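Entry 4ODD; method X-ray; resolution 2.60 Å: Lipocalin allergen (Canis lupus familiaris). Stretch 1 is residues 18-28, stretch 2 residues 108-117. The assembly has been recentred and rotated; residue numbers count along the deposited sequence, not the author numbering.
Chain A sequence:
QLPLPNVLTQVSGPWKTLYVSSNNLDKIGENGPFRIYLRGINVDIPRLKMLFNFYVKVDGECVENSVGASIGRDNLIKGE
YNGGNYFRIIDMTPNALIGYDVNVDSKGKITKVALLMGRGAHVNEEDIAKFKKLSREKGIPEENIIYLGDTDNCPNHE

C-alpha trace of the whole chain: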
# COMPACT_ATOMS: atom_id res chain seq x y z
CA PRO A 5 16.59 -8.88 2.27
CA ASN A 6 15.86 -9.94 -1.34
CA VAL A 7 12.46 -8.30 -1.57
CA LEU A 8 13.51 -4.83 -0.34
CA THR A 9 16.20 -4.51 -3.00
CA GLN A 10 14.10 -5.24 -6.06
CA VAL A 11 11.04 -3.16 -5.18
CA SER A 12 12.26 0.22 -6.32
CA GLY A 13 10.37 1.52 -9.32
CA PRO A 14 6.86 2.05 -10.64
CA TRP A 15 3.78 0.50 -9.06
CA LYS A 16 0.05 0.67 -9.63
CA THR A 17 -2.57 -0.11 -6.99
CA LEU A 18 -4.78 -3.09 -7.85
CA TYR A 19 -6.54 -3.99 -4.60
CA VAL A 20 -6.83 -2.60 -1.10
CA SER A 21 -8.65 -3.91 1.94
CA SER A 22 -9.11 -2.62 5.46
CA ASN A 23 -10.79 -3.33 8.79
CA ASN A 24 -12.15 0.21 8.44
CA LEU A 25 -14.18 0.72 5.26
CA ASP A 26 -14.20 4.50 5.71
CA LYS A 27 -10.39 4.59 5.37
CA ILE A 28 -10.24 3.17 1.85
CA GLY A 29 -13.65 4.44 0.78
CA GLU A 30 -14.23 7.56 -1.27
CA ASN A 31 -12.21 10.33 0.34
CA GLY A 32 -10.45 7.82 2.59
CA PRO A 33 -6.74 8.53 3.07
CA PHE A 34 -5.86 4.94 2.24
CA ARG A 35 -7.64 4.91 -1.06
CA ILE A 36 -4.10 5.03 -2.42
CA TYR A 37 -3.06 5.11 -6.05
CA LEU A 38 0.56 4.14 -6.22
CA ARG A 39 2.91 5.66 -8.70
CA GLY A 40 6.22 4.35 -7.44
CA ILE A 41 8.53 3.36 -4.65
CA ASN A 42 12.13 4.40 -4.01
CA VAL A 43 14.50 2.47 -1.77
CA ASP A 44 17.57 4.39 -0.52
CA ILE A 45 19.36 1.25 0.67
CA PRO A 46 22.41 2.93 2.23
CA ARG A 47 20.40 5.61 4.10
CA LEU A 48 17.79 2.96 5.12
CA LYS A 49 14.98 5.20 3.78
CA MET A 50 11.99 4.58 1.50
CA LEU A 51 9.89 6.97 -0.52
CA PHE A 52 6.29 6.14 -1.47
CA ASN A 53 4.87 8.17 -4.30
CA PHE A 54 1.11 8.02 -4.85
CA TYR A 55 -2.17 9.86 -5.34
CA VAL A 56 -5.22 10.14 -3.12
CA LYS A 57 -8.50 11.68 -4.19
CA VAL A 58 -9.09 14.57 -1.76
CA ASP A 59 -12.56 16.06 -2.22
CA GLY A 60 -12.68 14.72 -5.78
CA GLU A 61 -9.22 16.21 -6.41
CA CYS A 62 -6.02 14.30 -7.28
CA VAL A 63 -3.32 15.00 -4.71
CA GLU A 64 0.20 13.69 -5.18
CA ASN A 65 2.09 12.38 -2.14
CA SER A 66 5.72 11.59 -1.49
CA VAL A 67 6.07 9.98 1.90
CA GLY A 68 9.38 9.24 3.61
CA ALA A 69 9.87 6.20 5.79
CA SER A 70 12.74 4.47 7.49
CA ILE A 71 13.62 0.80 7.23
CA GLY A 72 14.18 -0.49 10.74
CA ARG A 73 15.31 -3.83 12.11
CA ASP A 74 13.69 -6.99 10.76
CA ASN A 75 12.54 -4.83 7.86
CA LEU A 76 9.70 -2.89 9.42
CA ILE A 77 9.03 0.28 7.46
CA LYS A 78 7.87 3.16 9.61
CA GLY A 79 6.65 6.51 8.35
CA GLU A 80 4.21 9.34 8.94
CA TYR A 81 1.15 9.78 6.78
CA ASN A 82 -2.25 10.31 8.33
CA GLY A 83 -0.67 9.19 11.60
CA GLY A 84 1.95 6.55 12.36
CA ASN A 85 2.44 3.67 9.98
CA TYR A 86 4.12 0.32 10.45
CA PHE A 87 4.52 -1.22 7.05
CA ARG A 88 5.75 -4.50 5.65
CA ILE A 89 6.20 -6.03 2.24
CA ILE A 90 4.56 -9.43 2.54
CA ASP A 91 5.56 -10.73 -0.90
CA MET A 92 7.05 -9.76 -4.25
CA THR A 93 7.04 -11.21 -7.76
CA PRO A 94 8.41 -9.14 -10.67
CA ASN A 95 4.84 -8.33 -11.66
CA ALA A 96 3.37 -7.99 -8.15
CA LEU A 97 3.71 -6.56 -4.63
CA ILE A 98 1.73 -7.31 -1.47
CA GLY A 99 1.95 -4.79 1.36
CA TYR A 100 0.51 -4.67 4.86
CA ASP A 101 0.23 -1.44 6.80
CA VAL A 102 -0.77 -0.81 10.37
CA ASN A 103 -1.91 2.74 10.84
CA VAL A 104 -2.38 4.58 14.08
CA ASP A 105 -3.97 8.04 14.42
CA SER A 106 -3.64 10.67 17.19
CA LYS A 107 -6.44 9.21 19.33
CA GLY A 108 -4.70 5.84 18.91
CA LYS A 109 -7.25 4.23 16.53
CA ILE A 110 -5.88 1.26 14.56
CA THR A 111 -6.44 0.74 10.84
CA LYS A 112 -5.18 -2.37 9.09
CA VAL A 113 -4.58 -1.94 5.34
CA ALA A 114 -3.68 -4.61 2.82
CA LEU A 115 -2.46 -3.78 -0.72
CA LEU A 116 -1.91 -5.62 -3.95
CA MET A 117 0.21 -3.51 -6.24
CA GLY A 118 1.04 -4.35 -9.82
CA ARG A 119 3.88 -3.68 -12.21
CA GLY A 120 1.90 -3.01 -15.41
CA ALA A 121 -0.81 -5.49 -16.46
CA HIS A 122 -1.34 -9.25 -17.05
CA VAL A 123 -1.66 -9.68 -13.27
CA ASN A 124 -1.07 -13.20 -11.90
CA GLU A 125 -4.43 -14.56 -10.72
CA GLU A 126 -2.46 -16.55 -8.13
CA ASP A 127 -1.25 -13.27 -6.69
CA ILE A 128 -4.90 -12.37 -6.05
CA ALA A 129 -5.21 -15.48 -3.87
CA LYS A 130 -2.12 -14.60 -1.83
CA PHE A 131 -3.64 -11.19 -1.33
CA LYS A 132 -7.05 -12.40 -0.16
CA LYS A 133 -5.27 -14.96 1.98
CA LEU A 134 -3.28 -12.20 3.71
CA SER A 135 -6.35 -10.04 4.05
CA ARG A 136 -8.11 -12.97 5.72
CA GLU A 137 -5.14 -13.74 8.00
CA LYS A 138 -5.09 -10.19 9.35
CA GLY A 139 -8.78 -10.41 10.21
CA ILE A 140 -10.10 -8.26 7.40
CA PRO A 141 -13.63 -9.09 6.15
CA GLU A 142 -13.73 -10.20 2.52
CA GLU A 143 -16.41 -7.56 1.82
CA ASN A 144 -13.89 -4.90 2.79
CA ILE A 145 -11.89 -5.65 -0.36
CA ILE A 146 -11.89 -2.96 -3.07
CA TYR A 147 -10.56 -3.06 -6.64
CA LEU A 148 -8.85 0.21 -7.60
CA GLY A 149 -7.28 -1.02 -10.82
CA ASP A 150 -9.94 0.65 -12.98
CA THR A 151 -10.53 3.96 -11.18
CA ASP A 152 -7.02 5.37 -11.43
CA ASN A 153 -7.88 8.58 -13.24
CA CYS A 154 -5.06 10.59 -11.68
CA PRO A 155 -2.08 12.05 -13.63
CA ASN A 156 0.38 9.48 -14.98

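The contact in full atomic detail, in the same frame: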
# COMPACT_ATOMS: atom_id res chain seq x y z
N LEU A 18 -3.73 -2.22 -7.34
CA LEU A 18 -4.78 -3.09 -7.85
C LEU A 18 -5.90 -3.28 -6.82
O LEU A 18 -7.07 -2.96 -7.08
CB LEU A 18 -4.20 -4.43 -8.26
CG LEU A 18 -3.55 -4.48 -9.65
CD1 LEU A 18 -3.01 -3.12 -10.05
CD2 LEU A 18 -2.47 -5.54 -9.73
N TYR A 19 -5.55 -3.78 -5.65
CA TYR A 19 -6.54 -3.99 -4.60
C TYR A 19 -6.09 -3.41 -3.28
O TYR A 19 -4.90 -3.35 -2.99
CB TYR A 19 -6.82 -5.48 -4.40
CG TYR A 19 -7.45 -6.19 -5.57
CD1 TYR A 19 -8.82 -6.44 -5.60
CD2 TYR A 19 -6.67 -6.64 -6.63
CE1 TYR A 19 -9.40 -7.11 -6.67
CE2 TYR A 19 -7.25 -7.31 -7.70
CZ TYR A 19 -8.61 -7.54 -7.71
OH TYR A 19 -9.18 -8.20 -8.77
N VAL A 20 -7.06 -2.97 -2.49
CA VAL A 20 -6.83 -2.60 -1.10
C VAL A 20 -7.96 -3.18 -0.26
O VAL A 20 -9.09 -3.31 -0.72
CB VAL A 20 -6.82 -1.07 -0.89
CG1 VAL A 20 -5.65 -0.45 -1.59
CG2 VAL A 20 -8.12 -0.47 -1.37
N SER A 21 -7.64 -3.51 0.98
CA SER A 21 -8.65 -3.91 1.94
C SER A 21 -8.32 -3.26 3.27
O SER A 21 -7.20 -2.81 3.47
CB SER A 21 -8.74 -5.44 2.08
OG SER A 21 -7.58 -6.00 2.66
N SER A 22 -9.30 -3.23 4.16
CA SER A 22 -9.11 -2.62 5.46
C SER A 22 -10.17 -3.09 6.46
O SER A 22 -11.27 -3.48 6.07
CB SER A 22 -9.16 -1.09 5.35
OG SER A 22 -8.94 -0.49 6.62
N ASN A 23 -9.82 -3.07 7.74
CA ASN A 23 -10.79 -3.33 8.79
C ASN A 23 -11.74 -2.14 8.93
O ASN A 23 -12.82 -2.26 9.51
CB ASN A 23 -10.09 -3.65 10.13
CG ASN A 23 -9.24 -2.50 10.65
OD1 ASN A 23 -8.82 -1.62 9.89
ND2 ASN A 23 -8.97 -2.50 11.94
N ASN A 24 -11.33 -0.99 8.40
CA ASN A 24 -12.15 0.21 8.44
C ASN A 24 -12.53 0.73 7.05
O ASN A 24 -11.79 1.49 6.42
CB ASN A 24 -11.46 1.30 9.24
CG ASN A 24 -11.26 0.92 10.69
OD1 ASN A 24 -10.20 1.16 11.28
ND2 ASN A 24 -12.30 0.31 11.28
N LEU A 25 -13.69 0.31 6.58
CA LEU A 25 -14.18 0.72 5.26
C LEU A 25 -14.08 2.21 4.94
O LEU A 25 -13.80 2.58 3.81
CB LEU A 25 -15.60 0.23 5.03
CG LEU A 25 -15.66 -1.05 4.19
CD1 LEU A 25 -17.10 -1.48 4.01
CD2 LEU A 25 -14.97 -0.86 2.84
N ASP A 26 -14.31 3.06 5.92
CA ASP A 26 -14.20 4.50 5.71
C ASP A 26 -12.82 4.92 5.18
O ASP A 26 -12.70 5.81 4.34
CB ASP A 26 -14.54 5.26 7.00
CG ASP A 26 -14.16 4.47 8.26
OD1 ASP A 26 -14.98 3.63 8.71
OD2 ASP A 26 -13.06 4.70 8.81
N LYS A 27 -11.78 4.24 5.66
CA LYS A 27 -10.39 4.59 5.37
C LYS A 27 -10.00 4.44 3.90
O LYS A 27 -9.19 5.21 3.38
CB LYS A 27 -9.47 3.76 6.26
CG LYS A 27 -9.56 4.11 7.73
CD LYS A 27 -9.08 5.53 7.99
CE LYS A 27 -9.01 5.84 9.49
NZ LYS A 27 -8.50 7.23 9.74
N ILE A 28 -10.56 3.44 3.24
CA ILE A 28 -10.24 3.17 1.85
C ILE A 28 -11.43 3.49 0.95
O ILE A 28 -11.40 3.22 -0.26
CB ILE A 28 -9.88 1.69 1.66
CG1 ILE A 28 -11.06 0.80 2.12
CG2 ILE A 28 -8.60 1.34 2.41
CD1 ILE A 28 -10.80 -0.69 1.98
N GLY A 108 -5.10 7.23 18.81
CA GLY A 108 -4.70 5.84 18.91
C GLY A 108 -5.55 4.79 18.18
O GLY A 108 -5.35 3.59 18.40
N LYS A 109 -6.48 5.21 17.31
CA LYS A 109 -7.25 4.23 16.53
C LYS A 109 -6.36 3.44 15.54
O LYS A 109 -5.41 3.98 14.97
CB LYS A 109 -8.42 4.89 15.79
CG LYS A 109 -9.49 3.90 15.33
CD LYS A 109 -10.68 4.62 14.69
CE LYS A 109 -11.93 3.74 14.67
NZ LYS A 109 -11.67 2.36 14.16
N ILE A 110 -6.70 2.17 15.35
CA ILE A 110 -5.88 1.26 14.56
C ILE A 110 -6.56 0.80 13.28
O ILE A 110 -7.64 0.22 13.31
CB ILE A 110 -5.55 0.00 15.38
CG1 ILE A 110 -4.44 0.31 16.39
CG2 ILE A 110 -5.15 -1.13 14.46
CD1 ILE A 110 -4.31 -0.75 17.47
N THR A 111 -5.90 1.07 12.16
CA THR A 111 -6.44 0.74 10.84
C THR A 111 -5.48 -0.21 10.17
O THR A 111 -4.32 0.13 9.95
CB THR A 111 -6.53 2.00 9.97
OG1 THR A 111 -7.11 3.07 10.73
CG2 THR A 111 -7.33 1.72 8.71
N LYS A 112 -5.96 -1.40 9.84
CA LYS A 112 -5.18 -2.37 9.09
C LYS A 112 -5.46 -2.16 7.60
O LYS A 112 -6.61 -2.01 7.20
CB LYS A 112 -5.55 -3.80 9.50
CG LYS A 112 -5.47 -4.08 10.99
CD LYS A 112 -5.94 -5.51 11.27
CE LYS A 112 -5.98 -5.78 12.77
NZ LYS A 112 -6.21 -7.23 13.07
N VAL A 113 -4.41 -2.15 6.78
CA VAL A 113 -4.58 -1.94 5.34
C VAL A 113 -3.76 -2.92 4.55
O VAL A 113 -2.55 -3.01 4.76
CB VAL A 113 -4.17 -0.53 4.91
CG1 VAL A 113 -4.41 -0.35 3.44
CG2 VAL A 113 -4.93 0.51 5.73
N ALA A 114 -4.40 -3.68 3.67
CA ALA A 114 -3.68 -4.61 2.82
C ALA A 114 -3.67 -4.11 1.35
O ALA A 114 -4.68 -3.60 0.85
CB ALA A 114 -4.25 -6.03 2.94
N LEU A 115 -2.54 -4.24 0.66
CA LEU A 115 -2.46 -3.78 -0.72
C LEU A 115 -1.83 -4.76 -1.67
O LEU A 115 -0.77 -5.35 -1.39
CB LEU A 115 -1.67 -2.49 -0.82
CG LEU A 115 -2.10 -1.29 -0.02
CD1 LEU A 115 -1.02 -1.00 0.99
CD2 LEU A 115 -2.29 -0.13 -0.97
N LEU A 116 -2.48 -4.91 -2.83
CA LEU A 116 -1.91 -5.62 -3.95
C LEU A 116 -1.54 -4.57 -4.97
O LEU A 116 -2.39 -3.80 -5.42
CB LEU A 116 -2.90 -6.62 -4.54
CG LEU A 116 -2.33 -7.44 -5.70
CD1 LEU A 116 -0.94 -7.94 -5.38
CD2 LEU A 116 -3.27 -8.60 -6.05
N MET A 117 -0.26 -4.51 -5.30
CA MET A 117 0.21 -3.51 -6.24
C MET A 117 0.80 -4.24 -7.42
O MET A 117 1.47 -5.27 -7.26
CB MET A 117 1.25 -2.61 -5.60
CG MET A 117 0.69 -1.65 -4.56
SD MET A 117 1.97 -1.26 -3.36
CE MET A 117 2.21 -2.89 -2.64

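Strand 18-22 pairs antiparallel with strand 110-117, and the contact buries 720 Å² in all. The touching residues lie at least 84 positions apart in sequence.

The backbone supplies most of the polar bonds. Tyr-19 N donates to Leu-116 O (3.2 Å), and Leu-116 N returns a bond to Tyr-19 O (2.9 Å). Leu-18 N also donates to Leu-116 O, at 2.8 Å, so this carbonyl accepts twice. Two residues on, Ser-21 N donates to Ala-114 O (3.0 Å) and Ala-114 N to Ser-21 O (2.9 Å). Val-20 with Leu-115, a non-hydrogen-bonded pair, sits between them, and Ser-22 with Val-113, another, follows the Ser-21 pair. At these pairs CA-H...O contacts add to the bonding, as from Val-20 CA to Ala-114 O (3.1 Å).

Beyond Ser-21, side chains take over much of the bonding. Ser-22 OG donates to Lys-112 O (2.8 Å) and accepts from Asn-24 N (3.0 Å), so one buried hydroxyl joins the partner strand to the turn. Lys-112 O also receives a weak bond from Asn-23 N (3.4 Å). The Asn-23 amide serves two backbone groups: OD1 accepts from Lys-112 N (2.9 Å), and ND2 donates weakly to Ile-110 O (3.3 Å). An amide suits this place because it carries both a donor and an acceptor. At the exposed end, Lys-109 NZ reaches Asn-24 OD1 in a weak bond of 3.4 Å.

Apolar groups pack on both sheet faces. Val-20 CG1 meets Leu-115 CD2 at 3.4 Å on one. On the other, Tyr-19 CD2 lies 4.0 Å from Leu-116 CD2, and the small Ala-114 places CB 3.3 Å from Ser-21 OG, which is hydrogen-bonded elsewhere in the structure. Near the turn, the aliphatic part of Lys-27 covers buried Thr-111, with CG 3.4 Å from Thr-111 CG2.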